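Local structure of sensor protein (Geobacter sulfurreducens PCA, 2R78) at residues B[35-38]-B[39-42]; B[87-90]-B[91-95]. The protein is probably a sensor histidine kinase that transfers a phosphoryl group from ATP to a protein histidine, the piece described here being its PAS sensory domain. One frame throughout, in Å; residues are numbered along the deposited sequence.

Contact 1: B[35-38]-B[39-42]; sequences DVNP and AICS
N37 caps the helix 38-44 at the point where strand 33-36 of the PAS fold turns into it, and its OD1 accepts from I40 N at 3.1 Å. This is an N-cap bond that skips the first residues of the helix to take an amide of its first turn. The donor lies 38° out of the carbonyl plane, so the amide oxygen is met from above and not on a lone pair. With CG tucked between the backbone N and the carbonyl carbon (chi1 79°), the amide folds back over the start of the helix. The same oxygen accepts from I24 N on the neighbouring strand, while ND2 is given to F17 O and D22 O, so a buried amide is used at both ends and its rotation is fixed. Were the amide cut back to an alanine, I40 N and I24 N would probably lose their shared acceptor, and the carbonyls of F17 and D22 their donor, opening a gap between strand and helix.

Backbone bonds continue the turn: C41 N reaches N37 O at 3.3 Å, nearly straight, and S42 N reaches P38 O at 2.9 Å. As the first residue of the helix, P38 loses nothing by having no N-H.

Apolar packing lies on the inner side, where V36 CG2 touches C41 SG at 3.6 Å. C41 sends its sulphur anti to the carbonyl carbon (chi1 -65°), back toward the strand. V36 and I40 both lean on F25 and F51, which ties this corner to strand 23-27 and helix 48-51.

At the outer edge the hydroxyl of S42 folds back on its own helix: OG donates to P38 O at 3.1 Å from above the carbonyl plane, giving that oxygen a second donor beside S42 N.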
ATOM      1  N   ASP B  35      -0.101 -10.961 -10.434  1.00 19.31           N
ATOM      2  CA  ASP B  35       1.117 -10.455  -9.797  1.00 19.26           C
ATOM      3  C   ASP B  35       0.949 -10.475  -8.289  1.00 18.19           C
ATOM      4  O   ASP B  35      -0.195 -10.518  -7.781  1.00 18.02           O
ATOM      5  CB  ASP B  35       1.434  -9.041 -10.296  1.00 19.22           C
ATOM      6  CG  ASP B  35       2.912  -8.683 -10.232  1.00 20.16           C
ATOM      7  OD1 ASP B  35       3.732  -9.471  -9.659  1.00 18.25           O
ATOM      8  OD2 ASP B  35       3.250  -7.576 -10.758  1.00 19.64           O
ATOM      9  N   VAL B  36       2.081 -10.483  -7.588  1.00 18.56           N
ATOM     10  CA  VAL B  36       2.140 -10.534  -6.122  1.00 18.70           C
ATOM     11  C   VAL B  36       3.391  -9.820  -5.661  1.00 18.45           C
ATOM     12  O   VAL B  36       4.455  -9.937  -6.281  1.00 18.26           O
ATOM     13  CB  VAL B  36       2.164 -11.976  -5.526  1.00 20.01           C
ATOM     14  CG1 VAL B  36       0.819 -12.622  -5.728  1.00 20.80           C
ATOM     15  CG2 VAL B  36       3.329 -12.795  -6.103  1.00 20.73           C
ATOM     16  N   ASN B  37       3.263  -9.063  -4.583  1.00 17.73           N
ATOM     17  CA  ASN B  37       4.389  -8.238  -4.176  1.00 17.64           C
ATOM     18  C   ASN B  37       5.373  -8.960  -3.261  1.00 18.20           C
ATOM     19  O   ASN B  37       5.098 -10.065  -2.763  1.00 18.02           O
ATOM     20  CB  ASN B  37       3.925  -6.897  -3.615  1.00 17.18           C
ATOM     21  CG  ASN B  37       3.440  -6.973  -2.219  1.00 18.12           C
ATOM     22  OD1 ASN B  37       3.036  -8.035  -1.718  1.00 17.07           O
ATOM     23  ND2 ASN B  37       3.405  -5.821  -1.573  1.00 17.73           N
ATOM     24  N   PRO B  38       6.542  -8.359  -3.040  1.00 19.97           N
ATOM     25  CA  PRO B  38       7.479  -9.073  -2.185  1.00 21.50           C
ATOM     26  C   PRO B  38       6.945  -9.423  -0.783  1.00 22.03           C
ATOM     27  O   PRO B  38       7.292 -10.491  -0.242  1.00 23.54           O
ATOM     28  CB  PRO B  38       8.661  -8.107  -2.092  1.00 21.33           C
ATOM     29  CG  PRO B  38       8.610  -7.354  -3.376  1.00 20.16           C
ATOM     30  CD  PRO B  38       7.135  -7.146  -3.628  1.00 19.75           C
ATOM     31  N   ALA B  39       6.146  -8.534  -0.198  1.00 22.24           N
ATOM     32  CA  ALA B  39       5.612  -8.756   1.145  1.00 22.78           C
ATOM     33  C   ALA B  39       4.805 -10.046   1.214  1.00 23.82           C
ATOM     34  O   ALA B  39       4.944 -10.788   2.191  1.00 24.44           O
ATOM     35  CB  ALA B  39       4.793  -7.585   1.627  1.00 22.66           C
ATOM     36  N   ILE B  40       3.974 -10.321   0.198  1.00 24.56           N
ATOM     37  CA  ILE B  40       3.202 -11.587   0.183  1.00 25.22           C
ATOM     38  C   ILE B  40       4.086 -12.801   0.046  1.00 27.20           C
ATOM     39  O   ILE B  40       3.904 -13.813   0.745  1.00 27.27           O
ATOM     40  CB  ILE B  40       2.180 -11.650  -0.950  1.00 25.04           C
ATOM     41  CG1 ILE B  40       1.001 -10.769  -0.585  1.00 24.43           C
ATOM     42  CG2 ILE B  40       1.689 -13.143  -1.140  1.00 25.67           C
ATOM     43  CD1 ILE B  40      -0.333 -11.142  -1.252  1.00 25.42           C
ATOM     44  N   CYS B  41       5.021 -12.722  -0.890  1.00 28.90           N
ATOM     45  CA  CYS B  41       5.935 -13.829  -1.142  1.00 30.82           C
ATOM     46  C   CYS B  41       6.701 -14.188   0.125  1.00 32.25           C
ATOM     47  O   CYS B  41       6.767 -15.365   0.486  1.00 32.98           O
ATOM     48  CB  CYS B  41       6.878 -13.461  -2.274  1.00 30.24           C
ATOM     49  SG  CYS B  41       5.989 -13.262  -3.793  1.00 28.58           S
ATOM     50  N   SER B  42       7.209 -13.173   0.821  1.00 33.20           N
ATOM     51  CA  SER B  42       7.942 -13.380   2.078  1.00 34.60           C
ATOM     52  C   SER B  42       7.035 -13.930   3.182  1.00 35.65           C
ATOM     53  O   SER B  42       7.387 -14.914   3.840  1.00 37.12           O
ATOM     54  CB  SER B  42       8.604 -12.076   2.540  1.00 34.99           C
ATOM     55  OG  SER B  42       9.536 -11.607   1.582  1.00 35.88           O
TER

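Contact 2: B[87-90]-B[91-95]; sequences VWTR and NGDQL
V87 and L95 form the inner, close-knit end of a beta hairpin joining strands 81-88 and 94-103 of the PAS sheet. They are an antiparallel hydrogen-bonded pair: V87 N gives to L95 O at 2.7 Å, and L95 N returns a bond to V87 O in the carbonyl plane. Their side chains run side by side, V87 CG1 resting on L95 CD2 at 4.0 Å, and V87 also packs on L59. Beyond the W88-Q94 pair, T89 N donates to D93 O at 3.0 Å, the last cross-strand backbone bond before the turn.

W88 and Q94, the non-hydrogen-bonded pair, hold a looser contact on the other face. Q94 stretches out with CG anti to its N (chi1 -171°), which lays CG over the indole in a CH-pi contact, 4.1 Å from the centroid of the five-membered ring. R61 adds a cation-pi partner to W88.

The tip is a type I turn from T89 to G92, closed by G92 N to T89 O. G92 has positive phi (100°), where a side chain would press on the carbonyl of N91. R90 NH1 makes a salt bridge with E50. On the solvent side, a water adds a further donor to two carbonyls that already accept backbone N-H bonds, T89 O at 2.8 Å and D93 O at 2.9 Å.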
ATOM      1  N   VAL B  87      -5.152 -18.713   5.821  1.00 16.21           N
ATOM      2  CA  VAL B  87      -4.371 -19.252   4.698  1.00 17.83           C
ATOM      3  C   VAL B  87      -3.559 -20.429   5.227  1.00 18.55           C
ATOM      4  O   VAL B  87      -3.005 -20.350   6.325  1.00 17.41           O
ATOM      5  CB  VAL B  87      -3.470 -18.129   4.094  1.00 19.36           C
ATOM      6  CG1 VAL B  87      -2.331 -18.668   3.237  1.00 22.21           C
ATOM      7  CG2 VAL B  87      -4.354 -17.158   3.300  1.00 20.37           C
ATOM      8  N   TRP B  88      -3.530 -21.512   4.439  1.00 18.62           N
ATOM      9  CA  TRP B  88      -2.766 -22.716   4.733  1.00 19.17           C
ATOM     10  C   TRP B  88      -1.818 -22.896   3.556  1.00 20.53           C
ATOM     11  O   TRP B  88      -2.244 -23.163   2.427  1.00 19.75           O
ATOM     12  CB  TRP B  88      -3.643 -23.949   4.831  1.00 19.80           C
ATOM     13  CG  TRP B  88      -4.527 -24.042   6.007  1.00 19.21           C
ATOM     14  CD1 TRP B  88      -4.264 -24.681   7.187  1.00 20.11           C
ATOM     15  CD2 TRP B  88      -5.843 -23.512   6.124  1.00 19.13           C
ATOM     16  NE1 TRP B  88      -5.356 -24.599   8.016  1.00 20.16           N
ATOM     17  CE2 TRP B  88      -6.334 -23.880   7.383  1.00 19.08           C
ATOM     18  CE3 TRP B  88      -6.668 -22.782   5.276  1.00 17.87           C
ATOM     19  CZ2 TRP B  88      -7.610 -23.529   7.804  1.00 20.11           C
ATOM     20  CZ3 TRP B  88      -7.934 -22.438   5.698  1.00 19.46           C
ATOM     21  CH2 TRP B  88      -8.390 -22.797   6.941  1.00 20.01           C
ATOM     22  N   THR B  89      -0.529 -22.731   3.840  1.00 21.23           N
ATOM     23  CA  THR B  89       0.476 -22.859   2.806  1.00 21.90           C
ATOM     24  C   THR B  89       0.934 -24.312   2.568  1.00 23.00           C
ATOM     25  O   THR B  89       0.641 -25.237   3.340  1.00 21.46           O
ATOM     26  CB  THR B  89       1.701 -22.048   3.136  1.00 22.58           C
ATOM     27  OG1 THR B  89       2.426 -22.691   4.179  1.00 23.25           O
ATOM     28  CG2 THR B  89       1.317 -20.629   3.558  1.00 22.49           C
ATOM     29  N   ARG B  90       1.646 -24.505   1.462  1.00 24.08           N
ATOM     30  CA  ARG B  90       1.963 -25.869   1.027  1.00 26.19           C
ATOM     31  C   ARG B  90       2.987 -26.537   1.965  1.00 25.82           C
ATOM     32  O   ARG B  90       3.137 -27.775   1.968  1.00 24.89           O
ATOM     33  CB  ARG B  90       2.476 -25.857  -0.414  1.00 26.59           C
ATOM     34  CG  ARG B  90       3.767 -25.131  -0.534  1.00 29.30           C
ATOM     35  CD  ARG B  90       4.330 -25.161  -1.917  1.00 30.58           C
ATOM     36  NE  ARG B  90       5.682 -24.624  -1.832  1.00 33.11           N
ATOM     37  CZ  ARG B  90       6.115 -23.551  -2.486  1.00 36.36           C
ATOM     38  NH1 ARG B  90       7.364 -23.135  -2.298  1.00 37.55           N
ATOM     39  NH2 ARG B  90       5.320 -22.908  -3.329  1.00 37.95           N
ATOM     40  N   ASN B  91       3.692 -25.722   2.758  1.00 26.10           N
ATOM     41  CA  ASN B  91       4.665 -26.245   3.692  1.00 28.02           C
ATOM     42  C   ASN B  91       4.093 -26.452   5.085  1.00 27.93           C
ATOM     43  O   ASN B  91       4.851 -26.723   6.013  1.00 28.48           O
ATOM     44  CB  ASN B  91       5.861 -25.297   3.797  1.00 29.45           C
ATOM     45  CG  ASN B  91       5.650 -24.222   4.813  1.00 34.48           C
ATOM     46  OD1 ASN B  91       6.529 -23.942   5.652  1.00 41.03           O
ATOM     47  ND2 ASN B  91       4.478 -23.608   4.774  1.00 38.37           N
ATOM     48  N   GLY B  92       2.779 -26.265   5.258  1.00 27.80           N
ATOM     49  CA  GLY B  92       2.119 -26.534   6.537  1.00 28.16           C
ATOM     50  C   GLY B  92       1.842 -25.319   7.414  1.00 28.46           C
ATOM     51  O   GLY B  92       1.266 -25.445   8.483  1.00 29.09           O
ATOM     52  N   ASP B  93       2.240 -24.135   6.980  1.00 28.11           N
ATOM     53  CA  ASP B  93       2.009 -22.948   7.798  1.00 28.08           C
ATOM     54  C   ASP B  93       0.542 -22.489   7.719  1.00 27.55           C
ATOM     55  O   ASP B  93      -0.168 -22.817   6.772  1.00 25.87           O
ATOM     56  CB  ASP B  93       2.996 -21.842   7.390  1.00 28.83           C
ATOM     57  CG  ASP B  93       4.455 -22.237   7.681  1.00 33.07           C
ATOM     58  OD1 ASP B  93       4.671 -22.937   8.694  1.00 36.47           O
ATOM     59  OD2 ASP B  93       5.365 -21.854   6.906  1.00 38.55           O
ATOM     60  N   GLN B  94       0.108 -21.758   8.741  1.00 27.34           N
ATOM     61  CA  GLN B  94      -1.247 -21.209   8.816  1.00 27.69           C
ATOM     62  C   GLN B  94      -1.145 -19.759   9.291  1.00 26.44           C
ATOM     63  O   GLN B  94      -0.435 -19.470  10.246  1.00 26.62           O
ATOM     64  CB  GLN B  94      -2.063 -22.036   9.801  1.00 27.93           C
ATOM     65  CG  GLN B  94      -3.542 -21.748   9.852  1.00 28.53           C
ATOM     66  CD  GLN B  94      -4.301 -22.680  10.822  1.00 30.16           C
ATOM     67  OE1 GLN B  94      -3.946 -23.855  11.005  1.00 34.64           O
ATOM     68  NE2 GLN B  94      -5.353 -22.165  11.425  1.00 31.52           N
ATOM     69  N   LEU B  95      -1.810 -18.841   8.602  1.00 24.91           N
ATOM     70  CA  LEU B  95      -1.893 -17.475   9.077  1.00 24.02           C
ATOM     71  C   LEU B  95      -3.254 -16.921   8.762  1.00 21.64           C
ATOM     72  O   LEU B  95      -3.896 -17.360   7.816  1.00 20.60           O
ATOM     73  CB  LEU B  95      -0.834 -16.576   8.470  1.00 24.92           C
ATOM     74  CG  LEU B  95      -0.659 -16.476   6.962  1.00 27.78           C
ATOM     75  CD1 LEU B  95       0.254 -15.282   6.601  1.00 29.07           C
ATOM     76  CD2 LEU B  95      -0.078 -17.768   6.418  1.00 30.29           C
TER
HETATM   77  O   HOH W   1      -0.703 -25.528   5.788  1.00 25.03           O
HETATM   78  O   HOH W   2       4.995 -21.455   3.729  1.00 34.43           O

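How the contacts relate
The two contacts, a helix cap and a hairpin turn, lie at the margins of one antiparallel sheet, each starting from a strand that is outermost within this chain: 33-36 for contact 1 and 81-88 for contact 2. Their centres are 15 Å apart, and they do not touch. Contact 1, partly buried, carries the chain from strand into helix; the polar partners of N37 are protein atoms, and apolar side chains turn toward the neighbouring helix and strand. Contact 2 is a surface hairpin that leads from strand to strand; paired backbones dominate it, and a water bridges its tip. The region around helix 48-51 connects with both: F51 touches V36 and I40 of contact 1, while E50 takes the arginine of contact 2.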